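Local structure of NYN domain-containing protein (Vibrio parahaemolyticus, 2QIP) at residues A[14-19]-A[113-118]; A[52-57]-A[96-101]. The protein is of unestablished function but probably acts as an RNA nuclease of the PIN-like NYN type. All coordinates share one frame; numbering follows the deposited sequence.

Both contacts belong to one parallel sheet and the helices that pack on it, and their centres lie about 9 Å apart. Contact 1 pairs strand 10-17 with strand 111-115 in the middle of the sheet; contact 2 sets strand 46-55, the neighbour of 10-17 on its other edge, against helix 95-105. Along the chain the order is 14-19, 52-57, 96-101, 113-118, so contact 2 falls wholly between the two halves of contact 1. Strand 10-17 joins them through its backbone, since V16 bonds to both K52 and Y54. Helix 95-105 is followed in the chain by strand 111-115, and its I98 touches L15, D17 and L114, tying the sheet centre to the helix packed on that face.

Contact 1: A[14-19]-A[113-118]; sequences ILVDVQ and ILVSGD
D17 and S116 meet at the C-terminal end of the paired strands, where the S116 hydroxyl donates to D17 OD2 with OG 2.9 Å from OD2. The hydroxyl comes to the anti side of the carboxylate, 17° out of its plane. With CG anti to the backbone N (chi1 -176°), the D17 carboxylate lies on the side of the neighbouring strand. S116 OG also accepts from D118 N, 3.2 Å away, closing an ST turn, so one hydroxyl both holds the carboxylate and shapes the turn. A water bridges the two acids, 2.7 Å from D17 OD2 and 2.8 Å from D118 OD2; D118 OD2 in turn comes close to D95 OD2.

Behind this polar end the backbones run parallel, their axes 10° apart. I113 O receives L15 N, L15 O receives V115 N, and V115 O receives D17 N, each bond 2.9 Å between N and O. L15 O and I113 O additionally take CA-H contacts from L114 and I14.

On one face V16 and V115 stand side by side, pointing the same way, with the two CG2 methyls 3.9 Å apart. Next to them the I14 CG1 methylene approaches I113 CB, and F38 of helix 35-42 touches both I14 and V115. On the other face L114 CD1 reaches L15 CB at 4.4 Å, where I98 of helix 95-105 touches both leucines.

D17 is the N-cap of helix 18-29. Acidic residues gathered at the C-terminal ends of central parallel strands are a hallmark of PIN-like nuclease folds, where they bind metal ions; D17 and D118 are consistent with such a site, although a water, not a metal ion, bridges them here.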
loop_
_atom_site.group_PDB
_atom_site.type_symbol
_atom_site.label_atom_id
_atom_site.label_comp_id
_atom_site.label_asym_id
_atom_site.label_seq_id
_atom_site.Cartn_x
_atom_site.Cartn_y
_atom_site.Cartn_z
ATOM N N ILE A 14 12.230 3.837 -11.413
ATOM C CA ILE A 14 11.844 2.439 -11.605
ATOM C C ILE A 14 11.593 1.829 -10.228
ATOM O O ILE A 14 12.395 2.026 -9.316
ATOM C CB ILE A 14 12.956 1.640 -12.329
ATOM C CG1 ILE A 14 13.269 2.239 -13.704
ATOM C CG2 ILE A 14 12.524 0.163 -12.466
ATOM C CD1 ILE A 14 14.515 1.682 -14.344
ATOM N N LEU A 15 10.479 1.102 -10.095
ATOM C CA LEU A 15 10.178 0.341 -8.874
ATOM C C LEU A 15 9.829 -1.076 -9.299
ATOM O O LEU A 15 8.868 -1.272 -10.055
ATOM C CB LEU A 15 9.000 0.932 -8.101
ATOM C CG LEU A 15 9.221 2.323 -7.486
ATOM C CD1 LEU A 15 8.888 3.450 -8.483
ATOM C CD2 LEU A 15 8.375 2.446 -6.222
ATOM N N VAL A 16 10.626 -2.042 -8.839
ATOM C CA VAL A 16 10.383 -3.456 -9.156
ATOM C C VAL A 16 9.845 -4.232 -7.964
ATOM O O VAL A 16 10.468 -4.272 -6.911
ATOM C CB VAL A 16 11.662 -4.159 -9.670
ATOM C CG1 VAL A 16 11.315 -5.577 -10.121
ATOM C CG2 VAL A 16 12.285 -3.378 -10.827
ATOM N N ASP A 17 8.688 -4.854 -8.167
ATOM C CA ASP A 17 8.084 -5.726 -7.166
ATOM C C ASP A 17 8.725 -7.106 -7.430
ATOM O O ASP A 17 8.183 -7.916 -8.209
ATOM C CB ASP A 17 6.577 -5.709 -7.441
ATOM C CG ASP A 17 5.741 -6.477 -6.439
ATOM O OD1 ASP A 17 6.256 -7.138 -5.520
ATOM O OD2 ASP A 17 4.499 -6.405 -6.610
ATOM N N VAL A 18 9.898 -7.354 -6.825
ATOM C CA VAL A 18 10.692 -8.543 -7.156
ATOM C C VAL A 18 9.911 -9.828 -6.908
ATOM O O VAL A 18 9.985 -10.743 -7.721
ATOM C CB VAL A 18 12.038 -8.543 -6.367
ATOM C CG1 VAL A 18 12.773 -9.883 -6.488
ATOM C CG2 VAL A 18 12.937 -7.378 -6.828
ATOM N N GLN A 19 9.139 -9.880 -5.825
ATOM C CA GLN A 19 8.365 -11.109 -5.535
ATOM C C GLN A 19 7.309 -11.372 -6.622
ATOM O O GLN A 19 7.132 -12.510 -7.066
ATOM C CB GLN A 19 7.692 -11.024 -4.158
ATOM C CG GLN A 19 8.664 -11.087 -2.983
ATOM C CD GLN A 19 9.342 -12.456 -2.833
ATOM O OE1 GLN A 19 10.456 -12.666 -3.320
ATOM N NE2 GLN A 19 8.664 -13.390 -2.153
ATOM N N ILE A 113 8.087 3.946 -13.702
ATOM C CA ILE A 113 7.996 2.610 -14.296
ATOM C C ILE A 113 7.818 1.599 -13.170
ATOM O O ILE A 113 8.697 1.463 -12.318
ATOM C CB ILE A 113 9.239 2.289 -15.140
ATOM C CG1 ILE A 113 9.422 3.341 -16.260
ATOM C CG2 ILE A 113 9.173 0.855 -15.682
ATOM C CD1 ILE A 113 10.674 3.151 -17.107
ATOM N N LEU A 114 6.653 0.951 -13.146
ATOM C CA LEU A 114 6.285 -0.015 -12.109
ATOM C C LEU A 114 6.330 -1.401 -12.716
ATOM O O LEU A 114 5.652 -1.660 -13.707
ATOM C CB LEU A 114 4.871 0.273 -11.592
ATOM C CG LEU A 114 4.313 -0.723 -10.583
ATOM C CD1 LEU A 114 5.105 -0.754 -9.282
ATOM C CD2 LEU A 114 2.849 -0.367 -10.336
ATOM N N VAL A 115 7.168 -2.264 -12.144
ATOM C CA VAL A 115 7.292 -3.633 -12.641
ATOM C C VAL A 115 6.544 -4.532 -11.660
ATOM O O VAL A 115 7.076 -4.926 -10.623
ATOM C CB VAL A 115 8.777 -4.047 -12.805
ATOM C CG1 VAL A 115 8.879 -5.390 -13.519
ATOM C CG2 VAL A 115 9.522 -3.005 -13.625
ATOM N N SER A 116 5.277 -4.773 -11.983
ATOM C CA SER A 116 4.388 -5.594 -11.169
ATOM C C SER A 116 3.119 -5.808 -11.958
ATOM O O SER A 116 2.694 -4.901 -12.696
ATOM C CB SER A 116 4.010 -4.878 -9.867
ATOM O OG SER A 116 3.149 -5.700 -9.078
ATOM N N GLY A 117 2.501 -6.975 -11.774
ATOM C CA GLY A 117 1.187 -7.219 -12.351
ATOM C C GLY A 117 0.040 -7.109 -11.359
ATOM O O GLY A 117 -1.111 -7.367 -11.720
ATOM N N ASP A 118 0.337 -6.693 -10.131
ATOM C CA ASP A 118 -0.655 -6.638 -9.052
ATOM C C ASP A 118 -1.656 -5.492 -9.260
ATOM O O ASP A 118 -1.297 -4.305 -9.204
ATOM C CB ASP A 118 0.110 -6.492 -7.727
ATOM C CG ASP A 118 -0.780 -6.493 -6.483
ATOM O OD1 ASP A 118 -2.014 -6.319 -6.579
ATOM O OD2 ASP A 118 -0.189 -6.643 -5.367
HETATM O O HOH W 1 2.472 -7.376 -5.052
#

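Contact 2: A[52-57]-A[96-101]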
loop_
_atom_site.group_PDB
_atom_site.type_symbol
_atom_site.label_atom_id
_atom_site.label_comp_id
_atom_site.label_asym_id
_atom_site.label_seq_id
_atom_site.Cartn_x
_atom_site.Cartn_y
_atom_site.Cartn_z
ATOM N N LYS A 52 14.730 1.217 -7.779
ATOM C CA LYS A 52 14.672 0.403 -6.575
ATOM C C LYS A 52 14.015 -0.933 -6.856
ATOM O O LYS A 52 13.024 -1.008 -7.586
ATOM C CB LYS A 52 13.929 1.167 -5.464
ATOM C CG LYS A 52 14.779 2.259 -4.868
ATOM C CD LYS A 52 14.084 3.053 -3.782
ATOM C CE LYS A 52 15.082 4.098 -3.253
ATOM N NZ LYS A 52 14.491 5.040 -2.247
ATOM N N ALA A 53 14.597 -1.986 -6.285
ATOM C CA ALA A 53 14.099 -3.350 -6.409
ATOM C C ALA A 53 13.685 -3.798 -5.022
ATOM O O ALA A 53 14.517 -3.857 -4.109
ATOM C CB ALA A 53 15.185 -4.282 -6.987
ATOM N N TYR A 54 12.396 -4.090 -4.855
ATOM C CA TYR A 54 11.817 -4.380 -3.541
ATOM C C TYR A 54 11.777 -5.888 -3.357
ATOM O O TYR A 54 10.988 -6.598 -4.007
ATOM C CB TYR A 54 10.408 -3.767 -3.475
ATOM C CG TYR A 54 10.486 -2.259 -3.544
ATOM C CD1 TYR A 54 10.492 -1.506 -2.381
ATOM C CD2 TYR A 54 10.588 -1.589 -4.769
ATOM C CE1 TYR A 54 10.595 -0.120 -2.409
ATOM C CE2 TYR A 54 10.702 -0.188 -4.813
ATOM C CZ TYR A 54 10.684 0.540 -3.624
ATOM O OH TYR A 54 10.809 1.931 -3.643
ATOM N N ALA A 55 12.629 -6.377 -2.463
ATOM C CA ALA A 55 12.879 -7.820 -2.328
ATOM C C ALA A 55 12.767 -8.246 -0.871
ATOM O O ALA A 55 12.535 -7.418 0.026
ATOM C CB ALA A 55 14.278 -8.141 -2.879
ATOM N N ILE A 56 12.958 -9.547 -0.638
ATOM C CA ILE A 56 12.881 -10.123 0.703
ATOM C C ILE A 56 14.288 -10.483 1.170
ATOM O O ILE A 56 15.046 -11.128 0.445
ATOM C CB ILE A 56 11.958 -11.369 0.711
ATOM C CG1 ILE A 56 10.567 -10.998 0.156
ATOM C CG2 ILE A 56 11.855 -11.989 2.115
ATOM C CD1 ILE A 56 9.820 -9.885 0.943
ATOM N N ALA A 57 14.637 -10.054 2.380
ATOM C CA ALA A 57 15.940 -10.390 2.953
ATOM C C ALA A 57 16.118 -11.883 3.132
ATOM O O ALA A 57 15.163 -12.603 3.410
ATOM C CB ALA A 57 16.113 -9.695 4.272
ATOM N N VAL A 96 2.562 -1.634 0.507
ATOM C CA VAL A 96 2.605 -0.389 1.277
ATOM C C VAL A 96 3.899 0.384 0.951
ATOM O O VAL A 96 3.861 1.577 0.653
ATOM C CB VAL A 96 2.455 -0.611 2.818
ATOM C CG1 VAL A 96 2.749 0.693 3.574
ATOM C CG2 VAL A 96 1.028 -1.121 3.147
ATOM N N GLY A 97 5.048 -0.294 0.976
ATOM C CA GLY A 97 6.296 0.434 0.789
ATOM C C GLY A 97 6.496 0.952 -0.633
ATOM O O GLY A 97 7.021 2.052 -0.836
ATOM N N ILE A 98 6.056 0.180 -1.624
ATOM C CA ILE A 98 6.101 0.630 -3.020
ATOM C C ILE A 98 5.184 1.843 -3.226
ATOM O O ILE A 98 5.574 2.820 -3.892
ATOM C CB ILE A 98 5.761 -0.547 -3.982
ATOM C CG1 ILE A 98 6.943 -1.536 -4.001
ATOM C CG2 ILE A 98 5.469 -0.046 -5.418
ATOM C CD1 ILE A 98 6.658 -2.858 -4.756
ATOM N N THR A 99 3.992 1.803 -2.619
ATOM C CA THR A 99 3.068 2.919 -2.699
ATOM C C THR A 99 3.695 4.177 -2.105
ATOM O O THR A 99 3.649 5.252 -2.724
ATOM C CB THR A 99 1.731 2.578 -2.035
ATOM O OG1 THR A 99 1.162 1.461 -2.724
ATOM C CG2 THR A 99 0.739 3.737 -2.091
ATOM N N LEU A 100 4.277 4.054 -0.907
ATOM C CA LEU A 100 4.916 5.218 -0.265
ATOM C C LEU A 100 6.004 5.828 -1.160
ATOM O O LEU A 100 6.064 7.047 -1.353
ATOM C CB LEU A 100 5.544 4.801 1.060
ATOM C CG LEU A 100 4.568 4.489 2.181
ATOM C CD1 LEU A 100 5.356 3.866 3.325
ATOM C CD2 LEU A 100 3.815 5.725 2.639
ATOM N N ASP A 101 6.879 4.976 -1.678
ATOM C CA ASP A 101 8.029 5.460 -2.442
ATOM C C ASP A 101 7.632 6.007 -3.815
ATOM O O ASP A 101 8.240 6.984 -4.285
ATOM C CB ASP A 101 9.075 4.340 -2.596
ATOM C CG ASP A 101 9.863 4.076 -1.323
ATOM O OD1 ASP A 101 9.745 4.853 -0.334
ATOM O OD2 ASP A 101 10.635 3.081 -1.343
#
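Y54 reaches from strand 46-55 to D101 on helix 95-105, and its hydroxyl donates to the carboxylate with OH 2.6 Å from OD2. The bond is short and uses the anti lone pair of OD2, the one turned away from OD1. That oxygen lies near the plane of the tyrosine ring, at its edge, while the carboxylate itself is turned 47° from the ring. OD1 has its own partner in R127 of the second subunit, a salt bridge, so the two oxygens of D101 are divided between the tyrosine and the other chain.

K52 runs fully extended beside this pair. Its NZ stops 4.4 Å from D101 OD2, too far for a salt bridge, but its charge would still favour the ionised acid.

The backbone of D101 is held within its helix, where its N donates to G97 O at 3.0 Å. One turn before D101, I98 covers a face of the Y54 ring: CG1 sits 3.7 Å from the ring centroid and 15° off the normal, a CH-pi contact. With CG1 anti to the carbonyl carbon (chi1 -72°), that methylene is brought over the ring, though the CB bond itself does not point at the strand. W94 meets the same ring edge-to-face, and L15 and M78 from the neighbouring strands touch the tyrosine as well.

The tyrosine is thus packed over one ring face by I98 CG1 and bonded at its hydroxyl by D101. The buried phenol gains an anionic acceptor, and because the same carboxylate, through OD1, salt-bridges R127 of the second subunit, the strand-to-helix packing is coupled to the dimer interface.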